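PDB 4FPW: CalU16, which probably confers resistance to the enediyne calicheamicin by self-sacrifice, the toxin being spent on the protein in place of its normal target. Local coordinates for residues A[7-11]-A[172-177]. Numbering follows the deposited sequence.
Sequences ERALG and AWAALV
An edge strand of the antiparallel sheet meets the last turns of the C-terminal helix where the indole of W173 slides in beneath the side chain of R8. The R8 chain runs extended from CG to NE across one face of the ring, and its CG lies 3.4 Å from W173 CZ2. R8 CD stands over the six-membered ring as a CH-pi contact, 3.8 Å from its centroid. The guanidinium is turned 67° from the indole plane, and with R8 CZ 5.5 Å from the centroid of the five-membered ring of W173, any cation-pi attraction is weak. Over one face of the guanidinium lies the methyl of A172. E129 of helix 118-138 ties the two polar ends together, forming a salt bridge with R8 NE and accepting a hydrogen bond from W173 NE1. At the rim of the indole, A9 O lies in the ring plane, 3.2 Å from W173 CZ3. In this AHA1-family, Bet v 1-like fold, strand 7-15 and helix 161-177 are close to the two chain ends, and their segments run 37° from parallel with axes 9.1 Å apart; W173 bridges this separation and also packs on I23 and I25 of strand 20-29 and on V126. W173 CG is anti to its carbonyl carbon (chi1 -69°), and the indole reaches back to the strand although its CB does not point there. Further along, L10 passes the indole edge, its CD2 4.1 Å from W173 CZ3. Its other methyl, CD1, comes against the helix backbone, 3.1 Å from L176 O, with L176 CB and V177 CG2 further off. L176 CD1 in turn touches R8 CB, and V177 packs on L121 of helix 118-138.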
ATOM      1  N   GLU A   7      -3.096  -5.456 -11.670  1.00 50.66           N
ATOM      2  CA  GLU A   7      -3.880  -6.646 -11.380  1.00 49.57           C
ATOM      3  C   GLU A   7      -4.212  -6.608  -9.901  1.00 48.18           C
ATOM      4  O   GLU A   7      -3.308  -6.612  -9.049  1.00 48.01           O
ATOM      5  CB  GLU A   7      -3.056  -7.905 -11.669  1.00 50.74           C
ATOM      6  CG  GLU A   7      -3.767  -9.221 -11.383  1.00 51.72           C
ATOM      7  CD  GLU A   7      -2.873 -10.424 -11.646  1.00 54.34           C
ATOM      8  OE1 GLU A   7      -1.994 -10.699 -10.803  1.00 53.04           O
ATOM      9  OE2 GLU A   7      -3.038 -11.099 -12.697  1.00 56.47           O
ATOM     10  N   ARG A   8      -5.505  -6.573  -9.606  1.00 47.20           N
ATOM     11  CA  ARG A   8      -6.002  -6.585  -8.248  1.00 44.98           C
ATOM     12  C   ARG A   8      -6.308  -7.998  -7.821  1.00 45.40           C
ATOM     13  O   ARG A   8      -6.670  -8.842  -8.643  1.00 43.74           O
ATOM     14  CB  ARG A   8      -7.295  -5.794  -8.155  1.00 44.45           C
ATOM     15  CG  ARG A   8      -7.166  -4.320  -8.469  1.00 42.87           C
ATOM     16  CD  ARG A   8      -8.538  -3.662  -8.456  1.00 42.27           C
ATOM     17  NE  ARG A   8      -8.512  -2.456  -9.268  1.00 43.44           N
ATOM     18  CZ  ARG A   8      -9.087  -2.317 -10.460  1.00 44.18           C
ATOM     19  NH1 ARG A   8      -9.796  -3.295 -10.998  1.00 44.39           N
ATOM     20  NH2 ARG A   8      -8.972  -1.166 -11.109  1.00 45.25           N
ATOM     21  N   ALA A   9      -6.215  -8.231  -6.511  1.00 45.51           N
ATOM     22  CA  ALA A   9      -6.524  -9.535  -5.938  1.00 45.62           C
ATOM     23  C   ALA A   9      -6.842  -9.474  -4.431  1.00 46.47           C
ATOM     24  O   ALA A   9      -6.801  -8.407  -3.790  1.00 44.01           O
ATOM     25  CB  ALA A   9      -5.384 -10.498  -6.209  1.00 45.89           C
ATOM     26  N   LEU A  10      -7.183 -10.645  -3.897  1.00 47.70           N
ATOM     27  CA  LEU A  10      -7.544 -10.821  -2.509  1.00 46.80           C
ATOM     28  C   LEU A  10      -6.719 -11.938  -1.918  1.00 46.96           C
ATOM     29  O   LEU A  10      -6.559 -12.983  -2.526  1.00 48.22           O
ATOM     30  CB  LEU A  10      -9.035 -11.140  -2.380  1.00 46.87           C
ATOM     31  CG  LEU A  10      -9.943 -10.021  -2.902  1.00 46.70           C
ATOM     32  CD1 LEU A  10     -11.399 -10.459  -2.832  1.00 48.26           C
ATOM     33  CD2 LEU A  10      -9.737  -8.733  -2.119  1.00 45.22           C
ATOM     34  N   GLY A  11      -6.176 -11.685  -0.733  1.00 48.63           N
ATOM     35  CA  GLY A  11      -5.478 -12.694   0.042  1.00 49.90           C
ATOM     36  C   GLY A  11      -6.110 -12.903   1.412  1.00 51.69           C
ATOM     37  O   GLY A  11      -7.278 -12.563   1.647  1.00 50.28           O
ATOM     38  N   ALA A 172     -14.789  -2.468  -8.667  1.00 48.59           N
ATOM     39  CA  ALA A 172     -13.883  -3.595  -8.884  1.00 49.09           C
ATOM     40  C   ALA A 172     -13.527  -4.342  -7.602  1.00 48.46           C
ATOM     41  O   ALA A 172     -13.623  -5.570  -7.550  1.00 51.93           O
ATOM     42  CB  ALA A 172     -12.616  -3.122  -9.577  1.00 48.76           C
ATOM     43  N   TRP A 173     -13.119  -3.616  -6.568  1.00 46.06           N
ATOM     44  CA  TRP A 173     -12.862  -4.246  -5.271  1.00 44.51           C
ATOM     45  C   TRP A 173     -14.160  -4.785  -4.632  1.00 46.40           C
ATOM     46  O   TRP A 173     -14.182  -5.894  -4.093  1.00 46.43           O
ATOM     47  CB  TRP A 173     -12.196  -3.260  -4.338  1.00 42.51           C
ATOM     48  CG  TRP A 173     -10.808  -2.906  -4.711  1.00 39.57           C
ATOM     49  CD1 TRP A 173     -10.366  -1.699  -5.143  1.00 38.84           C
ATOM     50  CD2 TRP A 173      -9.668  -3.756  -4.655  1.00 38.30           C
ATOM     51  NE1 TRP A 173      -9.010  -1.732  -5.345  1.00 37.28           N
ATOM     52  CE2 TRP A 173      -8.558  -2.990  -5.062  1.00 37.48           C
ATOM     53  CE3 TRP A 173      -9.472  -5.089  -4.292  1.00 38.23           C
ATOM     54  CZ2 TRP A 173      -7.272  -3.514  -5.125  1.00 36.81           C
ATOM     55  CZ3 TRP A 173      -8.200  -5.604  -4.343  1.00 38.19           C
ATOM     56  CH2 TRP A 173      -7.108  -4.816  -4.768  1.00 37.31           C
ATOM     57  N   ALA A 174     -15.242  -4.014  -4.713  1.00 47.62           N
ATOM     58  CA  ALA A 174     -16.528  -4.454  -4.169  1.00 48.69           C
ATOM     59  C   ALA A 174     -16.964  -5.774  -4.788  1.00 51.90           C
ATOM     60  O   ALA A 174     -17.434  -6.667  -4.079  1.00 54.13           O
ATOM     61  CB  ALA A 174     -17.595  -3.401  -4.380  1.00 48.43           C
ATOM     62  N   ALA A 175     -16.801  -5.892  -6.108  1.00 52.94           N
ATOM     63  CA  ALA A 175     -17.225  -7.085  -6.837  1.00 53.08           C
ATOM     64  C   ALA A 175     -16.315  -8.273  -6.568  1.00 50.93           C
ATOM     65  O   ALA A 175     -16.771  -9.396  -6.523  1.00 51.94           O
ATOM     66  CB  ALA A 175     -17.287  -6.802  -8.335  1.00 54.83           C
ATOM     67  N   LEU A 176     -15.024  -8.028  -6.420  1.00 51.87           N
ATOM     68  CA  LEU A 176     -14.093  -9.089  -6.008  1.00 52.95           C
ATOM     69  C   LEU A 176     -14.373  -9.556  -4.570  1.00 53.14           C
ATOM     70  O   LEU A 176     -14.162 -10.722  -4.250  1.00 54.05           O
ATOM     71  CB  LEU A 176     -12.634  -8.613  -6.099  1.00 51.10           C
ATOM     72  CG  LEU A 176     -12.055  -8.332  -7.480  1.00 51.92           C
ATOM     73  CD1 LEU A 176     -10.714  -7.631  -7.354  1.00 50.57           C
ATOM     74  CD2 LEU A 176     -11.914  -9.616  -8.293  1.00 54.42           C
ATOM     75  N   VAL A 177     -14.827  -8.647  -3.708  1.00 54.18           N
ATOM     76  CA  VAL A 177     -15.096  -8.989  -2.299  1.00 57.79           C
ATOM     77  C   VAL A 177     -16.381  -9.801  -2.165  1.00 61.08           C
ATOM     78  O   VAL A 177     -16.469 -10.686  -1.319  1.00 60.13           O
ATOM     79  CB  VAL A 177     -15.110  -7.729  -1.400  1.00 58.12           C
ATOM     80  CG1 VAL A 177     -15.727  -8.013  -0.031  1.00 58.54           C
ATOM     81  CG2 VAL A 177     -13.683  -7.211  -1.235  1.00 56.70           C
TER